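PDB 4HR6: lectin from Trichosanthes anguina, which binds galactose-type sugars as a nontoxic three-chain seed lectin related to type II ribosome-inactivating proteins. Local coordinates for residues C[236-239]-C[243-246]; C[152-155]-C[159-162]. All blocks are in the same frame, centred on the assembly; numbering follows the deposited sequence.

Contact 1 (C[236-239]-C[243-246]); sequences DVAR and DLKK. With AMG (methyl alpha-D-galactopyranoside), chain E.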
loop_
_atom_site.group_PDB
_atom_site.type_symbol
_atom_site.label_atom_id
_atom_site.label_comp_id
_atom_site.label_asym_id
_atom_site.label_seq_id
_atom_site.Cartn_x
_atom_site.Cartn_y
_atom_site.Cartn_z
ATOM N N ASP C 236 15.308 6.790 -7.986
ATOM C CA ASP C 236 16.461 7.009 -7.114
ATOM C C ASP C 236 16.882 8.473 -7.189
ATOM O O ASP C 236 17.077 9.017 -8.282
ATOM C CB ASP C 236 17.601 6.065 -7.541
ATOM C CG ASP C 236 18.929 6.336 -6.822
ATOM O OD1 ASP C 236 19.695 5.377 -6.557
ATOM O OD2 ASP C 236 19.217 7.502 -6.540
ATOM N N VAL C 237 17.000 9.099 -6.021
ATOM C CA VAL C 237 17.478 10.464 -5.894
ATOM C C VAL C 237 19.005 10.419 -5.929
ATOM O O VAL C 237 19.641 9.865 -5.025
ATOM C CB VAL C 237 16.995 11.140 -4.590
ATOM C CG1 VAL C 237 17.413 12.610 -4.562
ATOM C CG2 VAL C 237 15.479 11.031 -4.450
ATOM N N ALA C 238 19.579 10.987 -6.992
ATOM C CA ALA C 238 21.019 10.888 -7.272
ATOM C C ALA C 238 21.864 11.385 -6.108
ATOM O O ALA C 238 21.679 12.520 -5.651
ATOM C CB ALA C 238 21.355 11.681 -8.530
ATOM N N ARG C 239 22.761 10.521 -5.625
ATOM C CA ARG C 239 23.731 10.856 -4.567
ATOM C C ARG C 239 23.081 11.209 -3.228
ATOM O O ARG C 239 23.703 11.860 -2.395
ATOM N N ASP C 243 19.547 18.615 -4.072
ATOM C CA ASP C 243 19.912 19.846 -4.779
ATOM C C ASP C 243 20.401 19.585 -6.203
ATOM O O ASP C 243 20.311 20.469 -7.039
ATOM C CB ASP C 243 20.946 20.657 -3.980
ATOM C CG ASP C 243 20.411 21.112 -2.629
ATOM O OD1 ASP C 243 19.362 21.794 -2.593
ATOM O OD2 ASP C 243 21.035 20.781 -1.598
ATOM N N LEU C 244 20.884 18.376 -6.485
ATOM C CA LEU C 244 21.272 17.999 -7.851
ATOM C C LEU C 244 20.141 18.069 -8.878
ATOM O O LEU C 244 20.404 18.061 -10.083
ATOM C CB LEU C 244 21.886 16.586 -7.884
ATOM C CG LEU C 244 23.320 16.467 -7.359
ATOM C CD1 LEU C 244 23.775 15.019 -7.301
ATOM C CD2 LEU C 244 24.281 17.302 -8.203
ATOM N N LYS C 245 18.892 18.105 -8.410
ATOM C CA LYS C 245 17.722 18.147 -9.289
ATOM C C LYS C 245 17.617 16.959 -10.270
ATOM O O LYS C 245 16.962 17.079 -11.306
ATOM C CB LYS C 245 17.683 19.477 -10.055
ATOM C CG LYS C 245 16.797 20.530 -9.422
ATOM C CD LYS C 245 17.374 21.074 -8.134
ATOM C CE LYS C 245 16.497 22.185 -7.572
ATOM N NZ LYS C 245 16.354 23.329 -8.521
ATOM N N LYS C 246 18.244 15.823 -9.936
ATOM C CA LYS C 246 18.250 14.639 -10.812
ATOM C C LYS C 246 17.654 13.368 -10.167
ATOM O O LYS C 246 18.199 12.818 -9.195
ATOM C CB LYS C 246 19.673 14.336 -11.327
ATOM C CG LYS C 246 19.981 14.849 -12.738
ATOM C CD LYS C 246 20.435 16.304 -12.732
ATOM C CE LYS C 246 20.883 16.794 -14.108
ATOM N NZ LYS C 246 19.825 17.552 -14.837
HETATM C C1 AMG E . 25.339 6.541 -4.864
HETATM C C2 AMG E . 23.949 6.230 -4.306
HETATM C C3 AMG E . 23.060 5.578 -5.371
HETATM C C4 AMG E . 23.033 6.445 -6.624
HETATM C C5 AMG E . 24.462 6.802 -7.067
HETATM C C6 AMG E . 24.491 7.778 -8.240
HETATM C C7 AMG E . 27.410 5.365 -4.935
HETATM O O1 AMG E . 26.017 5.332 -5.234
HETATM O O2 AMG E . 24.098 5.379 -3.167
HETATM O O3 AMG E . 21.718 5.391 -4.896
HETATM O O4 AMG E . 22.262 7.623 -6.357
HETATM O O5 AMG E . 25.192 7.396 -5.993
HETATM O O6 AMG E . 25.769 7.675 -8.885
#

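Contact 2 (C[152-155]-C[159-162]); sequences ATDG and MWLE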
loop_
_atom_site.group_PDB
_atom_site.type_symbol
_atom_site.label_atom_id
_atom_site.label_comp_id
_atom_site.label_asym_id
_atom_site.label_seq_id
_atom_site.Cartn_x
_atom_site.Cartn_y
_atom_site.Cartn_z
ATOM N N ALA C 152 6.498 18.440 -11.041
ATOM C CA ALA C 152 6.615 18.621 -12.484
ATOM C C ALA C 152 7.074 20.062 -12.710
ATOM O O ALA C 152 6.318 21.003 -12.431
ATOM C CB ALA C 152 5.278 18.376 -13.178
ATOM N N THR C 153 8.309 20.217 -13.179
ATOM C CA THR C 153 8.916 21.542 -13.391
ATOM C C THR C 153 9.035 21.954 -14.874
ATOM O O THR C 153 8.791 21.150 -15.793
ATOM C CB THR C 153 10.326 21.570 -12.781
ATOM O OG1 THR C 153 11.122 20.535 -13.376
ATOM C CG2 THR C 153 10.256 21.363 -11.262
ATOM N N ASP C 154 9.420 23.216 -15.082
ATOM C CA ASP C 154 9.712 23.769 -16.409
ATOM C C ASP C 154 8.556 23.560 -17.381
ATOM O O ASP C 154 8.709 22.901 -18.416
ATOM C CB ASP C 154 11.008 23.153 -16.963
ATOM C CG ASP C 154 12.233 23.538 -16.149
ATOM O OD1 ASP C 154 12.204 24.603 -15.514
ATOM O OD2 ASP C 154 13.232 22.789 -16.149
ATOM N N GLY C 155 7.397 24.116 -17.032
ATOM C CA GLY C 155 6.192 23.971 -17.849
ATOM C C GLY C 155 5.901 22.521 -18.205
ATOM O O GLY C 155 5.707 22.182 -19.383
ATOM N N MET C 159 11.225 17.014 -13.996
ATOM C CA MET C 159 10.787 16.705 -12.634
ATOM C C MET C 159 11.919 16.481 -11.633
ATOM O O MET C 159 12.950 15.906 -11.963
ATOM C CB MET C 159 9.813 15.509 -12.628
ATOM C CG MET C 159 10.442 14.145 -12.857
ATOM S SD MET C 159 9.334 12.831 -12.298
ATOM C CE MET C 159 10.539 11.637 -11.722
ATOM N N TRP C 160 11.710 16.978 -10.415
ATOM C CA TRP C 160 12.612 16.736 -9.287
ATOM C C TRP C 160 11.890 17.011 -7.958
ATOM O O TRP C 160 10.697 17.328 -7.927
ATOM C CB TRP C 160 13.889 17.594 -9.399
ATOM C CG TRP C 160 13.640 19.069 -9.565
ATOM C CD1 TRP C 160 13.168 19.943 -8.628
ATOM C CD2 TRP C 160 13.864 19.840 -10.751
ATOM N NE1 TRP C 160 13.062 21.212 -9.163
ATOM C CE2 TRP C 160 13.498 21.174 -10.463
ATOM C CE3 TRP C 160 14.346 19.530 -12.031
ATOM C CZ2 TRP C 160 13.591 22.195 -11.410
ATOM C CZ3 TRP C 160 14.437 20.544 -12.968
ATOM C CH2 TRP C 160 14.061 21.862 -12.653
ATOM N N LEU C 161 12.634 16.916 -6.866
ATOM C CA LEU C 161 12.085 17.125 -5.532
ATOM C C LEU C 161 12.088 18.583 -5.082
ATOM O O LEU C 161 13.106 19.276 -5.131
ATOM C CB LEU C 161 12.835 16.249 -4.530
ATOM C CG LEU C 161 12.593 14.758 -4.770
ATOM C CD1 LEU C 161 13.577 13.912 -3.976
ATOM C CD2 LEU C 161 11.158 14.410 -4.430
ATOM N N GLU C 162 10.916 19.035 -4.665
ATOM C CA GLU C 162 10.730 20.340 -4.077
ATOM C C GLU C 162 10.056 20.127 -2.721
ATOM O O GLU C 162 9.632 19.017 -2.401
ATOM C CB GLU C 162 9.856 21.192 -4.993
ATOM C CG GLU C 162 10.560 21.601 -6.288
ATOM C CD GLU C 162 11.681 22.618 -6.063
ATOM O OE1 GLU C 162 12.717 22.541 -6.762
ATOM O OE2 GLU C 162 11.534 23.486 -5.176
#

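Contact 1 (C[236-239]-C[243-246])
Ala238 meets Lys246 through the one hydrogen bond that joins these two segments: Ala238 N donates to Lys246 O over 3.2 Å, with an N-H...O angle of 166°. Ala238 CB also rests against this oxygen, at 3.4 Å from Lys246 O. The backbone of Lys246 thus does the holding, while beyond CB its aliphatic chain turns off from Ala238.

Apolar contact is thin. Leu244 reaches Ala238 with one branch: its CD1 lies 3.7 Å from Ala238 O and 4.3 Å from Ala238 CB.

The polar work is done for methyl alpha-galactoside. Asp236 takes two neighbouring sugar hydroxyls, one per carboxylate oxygen: O3 of the sugar donates to Asp236 OD1 at 2.6 Å, and O4 donates to Asp236 OD2 at 3.1 Å. Its chi1 of 172° places the carboxylate anti to the backbone N and beside the sugar. O4 also accepts a bond from Arg239 N, 3.0 Å away, so that hydroxyl is gripped both as donor and as acceptor; Arg239 is modelled without its side chain. Gln258 NE2 is also hydrogen-bonded to Asp236 OD1, a second-shell bond that would steady the carboxylate.

In the beta-trefoil, strand 234-237 pairs with strand 247-250, and the contact ties the loop joining them. Tyr198 of strand 196-198 touches Leu244 and Lys246, while Val237 packs on Ile247 of strand 247-250 and on Trp260.

Contact 2 (C[152-155]-C[159-162])
The indole of Trp160 has Thr153 over one face and turns the other toward the loop 243-246, while the carboxylate of Glu162 sits at its edge. Thr153 CG2 is 3.7 Å from the centroid of the five-membered ring, a CH-pi contact 30° off the ring normal. Its OG1 covers the six-membered ring on the same face, 3.3 Å from Trp160 CH2. The threonine can lay both branches on the indole because chi1 is 58°, with OG1 between the backbone N and the carbonyl carbon and CG2 anti to that carbon. Asp154 comes in obliquely, OD2 being 3.7 Å from Trp160 CH2, and its carboxylate is roughly perpendicular to the ring plane.

At the edge, Trp160 NE1 donates to Glu162 OE1 over 2.8 Å. The oxygen is close to the ring plane and offers its anti lone pair, but the bond is bent, with an N-H...O angle of 132°.

The strands themselves form the turn end of the hairpin 148-153/158-163. Ala152 and Met159 are an antiparallel non-hydrogen-bonded pair, CA to CA 4.6 Å, and share a sheet face turned to Ile206 and Ile204 of strand 201-208.

Between these two segments the contact is dispersive, with no hydrogen bond crossing; the bond to Glu162 helps to limit the rotation of the indole, together with Thr153 on its face, and the Glu162 carboxylate probably makes the surroundings of the ring favourable to a positive charge.

How the contacts relate
Contact 2 closes before contact 1 opens along the chain, and the two sit side by side in the second trefoil domain, their centres about 12 Å apart. They touch directly. Lys245 of contact 1 lies over the indole face opposite Thr153, its CG 3.3 Å from Trp160 CD2 of contact 2, in a pair with cation-pi character, and Val237 CG2 meets Leu161 CD1 at 3.5 Å. Only contact 1 belongs to the galactoside pocket, which Asp199, His250, His253 and Asn257 complete. The hairpin of contact 2 packs against the loop and strand of contact 1 through Lys245 and Val237, with the Trp160 side chain about 13 Å from the sugar.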